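Local coordinates for 3-alpha-hydroxysteroid dehydrogenase (Pseudomonas sp., PDB 2DKN), which probably catalyses the reversible, NAD-dependent oxidation of the 3-alpha-hydroxyl group of steroids, as a Rossmann-fold member of the short-chain dehydrogenase family, at residues A[40-43]-A[47-50]. Residues are numbered along the deposited sequence; the frame is centred on the assembly and turned at random.
Sequences ADLS and GRET. With NAI (1,4-dihydronicotinamide adenine dinucleotide), chain C.
Arg-48 sets its CG anti to its own carbonyl carbon (chi1 -63°) and runs extended from CG to NE, a course that carries the side chain along Leu-42 and delivers the guanidinium edge to that residue's carbonyl. NE donates to Leu-42 O over 2.8 Å in a nearly straight bond (165° at the hydrogen); the oxygen lies close to the guanidinium plane, while NE stands above the carbonyl plane. Arginine suits the place because its reach spans loop and helix with groups to spare: NH2 goes on to a salt bridge with Glu-136, which helps fix the rotation of the group. Gly-47, with no side chain, lets the loop backbone lie directly against the helix, its CA 3.1 Å from Asp-41 O in a CA-H...O contact. The small methyl of Ala-40 fits beside Gly-47 O.

On the cofactor side, Asp-41 holds CG beside its carbonyl carbon (chi1 175°), placing OD2 within reach of three donors, a load one carboxylate oxygen can bear. Ser-43 N donates from above the carboxylate plane, making an Asx turn; the short serine hydroxyl reaches back to add a second bond from the same face. Adenine N6A of NADH donates to Asp-41 OD2 at 3.1 Å. Leu-42 N donates to N1A at 2.9 Å, while its apolar CG lies against the base and CD2 toward Arg-48. The loop between strand 38-39 and helix 45-59 thereby reads the N6A and N1A edge, an aspartate followed by a hydrophobic residue, as in the adenine-binding motif of classical short-chain dehydrogenases.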
loop_
_atom_site.group_PDB
_atom_site.type_symbol
_atom_site.label_atom_id
_atom_site.label_comp_id
_atom_site.label_asym_id
_atom_site.label_seq_id
_atom_site.Cartn_x
_atom_site.Cartn_y
_atom_site.Cartn_z
ATOM N N ALA A 40 -6.728 11.902 -26.456
ATOM C CA ALA A 40 -7.218 13.106 -25.804
ATOM C C ALA A 40 -6.124 13.720 -24.949
ATOM O O ALA A 40 -5.287 13.004 -24.364
ATOM C CB ALA A 40 -8.438 12.792 -24.942
ATOM N N ASP A 41 -6.140 15.048 -24.883
ATOM C CA ASP A 41 -5.189 15.807 -24.095
ATOM C C ASP A 41 -5.810 16.110 -22.723
ATOM O O ASP A 41 -6.641 16.997 -22.579
ATOM C CB ASP A 41 -4.796 17.099 -24.838
ATOM C CG ASP A 41 -3.891 18.019 -23.999
ATOM O OD1 ASP A 41 -3.667 19.197 -24.389
ATOM O OD2 ASP A 41 -3.388 17.567 -22.948
ATOM N N LEU A 42 -5.407 15.334 -21.718
ATOM C CA LEU A 42 -6.002 15.433 -20.401
ATOM C C LEU A 42 -5.539 16.645 -19.593
ATOM O O LEU A 42 -5.909 16.770 -18.432
ATOM C CB LEU A 42 -5.722 14.157 -19.613
ATOM C CG LEU A 42 -6.268 12.869 -20.240
ATOM C CD1 LEU A 42 -5.973 11.661 -19.366
ATOM C CD2 LEU A 42 -7.775 13.023 -20.447
ATOM N N SER A 43 -4.736 17.518 -20.209
ATOM C CA SER A 43 -4.276 18.740 -19.543
ATOM C C SER A 43 -5.207 19.943 -19.743
ATOM O O SER A 43 -4.915 21.024 -19.241
ATOM C CB SER A 43 -2.848 19.102 -19.965
ATOM O OG SER A 43 -2.803 19.686 -21.274
ATOM N N GLY A 47 -10.061 18.584 -23.463
ATOM C CA GLY A 47 -9.548 17.237 -23.667
ATOM C C GLY A 47 -10.169 16.251 -22.693
ATOM O O GLY A 47 -10.496 15.139 -23.050
ATOM N N ARG A 48 -10.325 16.663 -21.443
ATOM C CA ARG A 48 -10.927 15.766 -20.475
ATOM C C ARG A 48 -12.366 15.412 -20.861
ATOM O O ARG A 48 -12.783 14.252 -20.744
ATOM C CB ARG A 48 -10.854 16.388 -19.081
ATOM C CG ARG A 48 -9.431 16.581 -18.605
ATOM C CD ARG A 48 -9.406 17.636 -17.516
ATOM N NE ARG A 48 -8.075 18.221 -17.335
ATOM C CZ ARG A 48 -7.878 19.452 -16.886
ATOM N NH1 ARG A 48 -8.924 20.216 -16.594
ATOM N NH2 ARG A 48 -6.653 19.939 -16.765
ATOM N N GLU A 49 -13.102 16.419 -21.334
ATOM C CA GLU A 49 -14.501 16.274 -21.744
ATOM C C GLU A 49 -14.617 15.252 -22.863
ATOM O O GLU A 49 -15.470 14.353 -22.822
ATOM C CB GLU A 49 -14.997 17.637 -22.227
ATOM C CG GLU A 49 -16.490 17.852 -22.289
ATOM C CD GLU A 49 -16.812 19.303 -22.649
ATOM O OE1 GLU A 49 -16.247 19.805 -23.649
ATOM O OE2 GLU A 49 -17.597 19.953 -21.917
ATOM N N THR A 50 -13.730 15.385 -23.849
ATOM C CA THR A 50 -13.646 14.439 -24.959
ATOM C C THR A 50 -13.400 13.035 -24.462
ATOM O O THR A 50 -14.115 12.102 -24.830
ATOM C CB THR A 50 -12.524 14.828 -25.950
ATOM O OG1 THR A 50 -12.853 16.096 -26.529
ATOM C CG2 THR A 50 -12.391 13.794 -27.048
HETATM P PA NAI C . 5.196 7.315 -19.025
HETATM O O1A NAI C . 5.601 8.635 -19.540
HETATM O O2A NAI C . 5.862 6.121 -19.593
HETATM O O5B NAI C . 3.616 7.127 -19.213
HETATM C C5B NAI C . 2.726 8.164 -18.920
HETATM C C4B NAI C . 1.677 8.184 -20.024
HETATM O O4B NAI C . 0.806 9.246 -19.681
HETATM C C3B NAI C . 2.265 8.478 -21.403
HETATM O O3B NAI C . 1.760 7.588 -22.379
HETATM C C2B NAI C . 1.729 9.873 -21.670
HETATM O O2B NAI C . 1.534 10.171 -23.035
HETATM C C1B NAI C . 0.435 9.905 -20.852
HETATM N N9A NAI C . 0.110 11.327 -20.668
HETATM C C8A NAI C . 0.913 12.314 -20.132
HETATM N N7A NAI C . 0.245 13.489 -20.246
HETATM C C5A NAI C . -0.951 13.266 -20.865
HETATM C C6A NAI C . -2.013 14.093 -21.252
HETATM N N6A NAI C . -1.949 15.440 -21.187
HETATM N N1A NAI C . -3.106 13.520 -21.872
HETATM C C2A NAI C . -3.161 12.166 -22.119
HETATM N N3A NAI C . -2.119 11.347 -21.745
HETATM C C4A NAI C . -1.028 11.900 -21.138
HETATM O O3 NAI C . 5.392 7.433 -17.437
HETATM P PN NAI C . 5.039 6.346 -16.300
HETATM O O1N NAI C . 4.357 5.160 -16.844
HETATM O O2N NAI C . 6.282 6.143 -15.536
HETATM O O5D NAI C . 4.023 7.215 -15.414
HETATM C C5D NAI C . 2.716 6.745 -15.118
HETATM C C4D NAI C . 2.302 7.415 -13.813
HETATM O O4D NAI C . 3.178 6.955 -12.790
HETATM C C3D NAI C . 2.434 8.936 -13.841
HETATM O O3D NAI C . 1.321 9.477 -13.140
HETATM C C2D NAI C . 3.681 9.190 -12.995
HETATM O O2D NAI C . 3.607 10.424 -12.337
HETATM C C1D NAI C . 3.610 8.042 -11.999
HETATM N N1N NAI C . 4.917 7.743 -11.353
HETATM C C2N NAI C . 5.979 7.347 -12.117
HETATM C C3N NAI C . 7.192 7.062 -11.509
HETATM C C7N NAI C . 8.350 6.568 -12.339
HETATM O O7N NAI C . 9.559 6.454 -11.673
HETATM N N7N NAI C . 8.206 6.249 -13.640
HETATM C C4N NAI C . 7.329 7.171 -10.112
HETATM C C5N NAI C . 6.209 7.542 -9.337
HETATM C C6N NAI C . 5.015 7.827 -9.983
#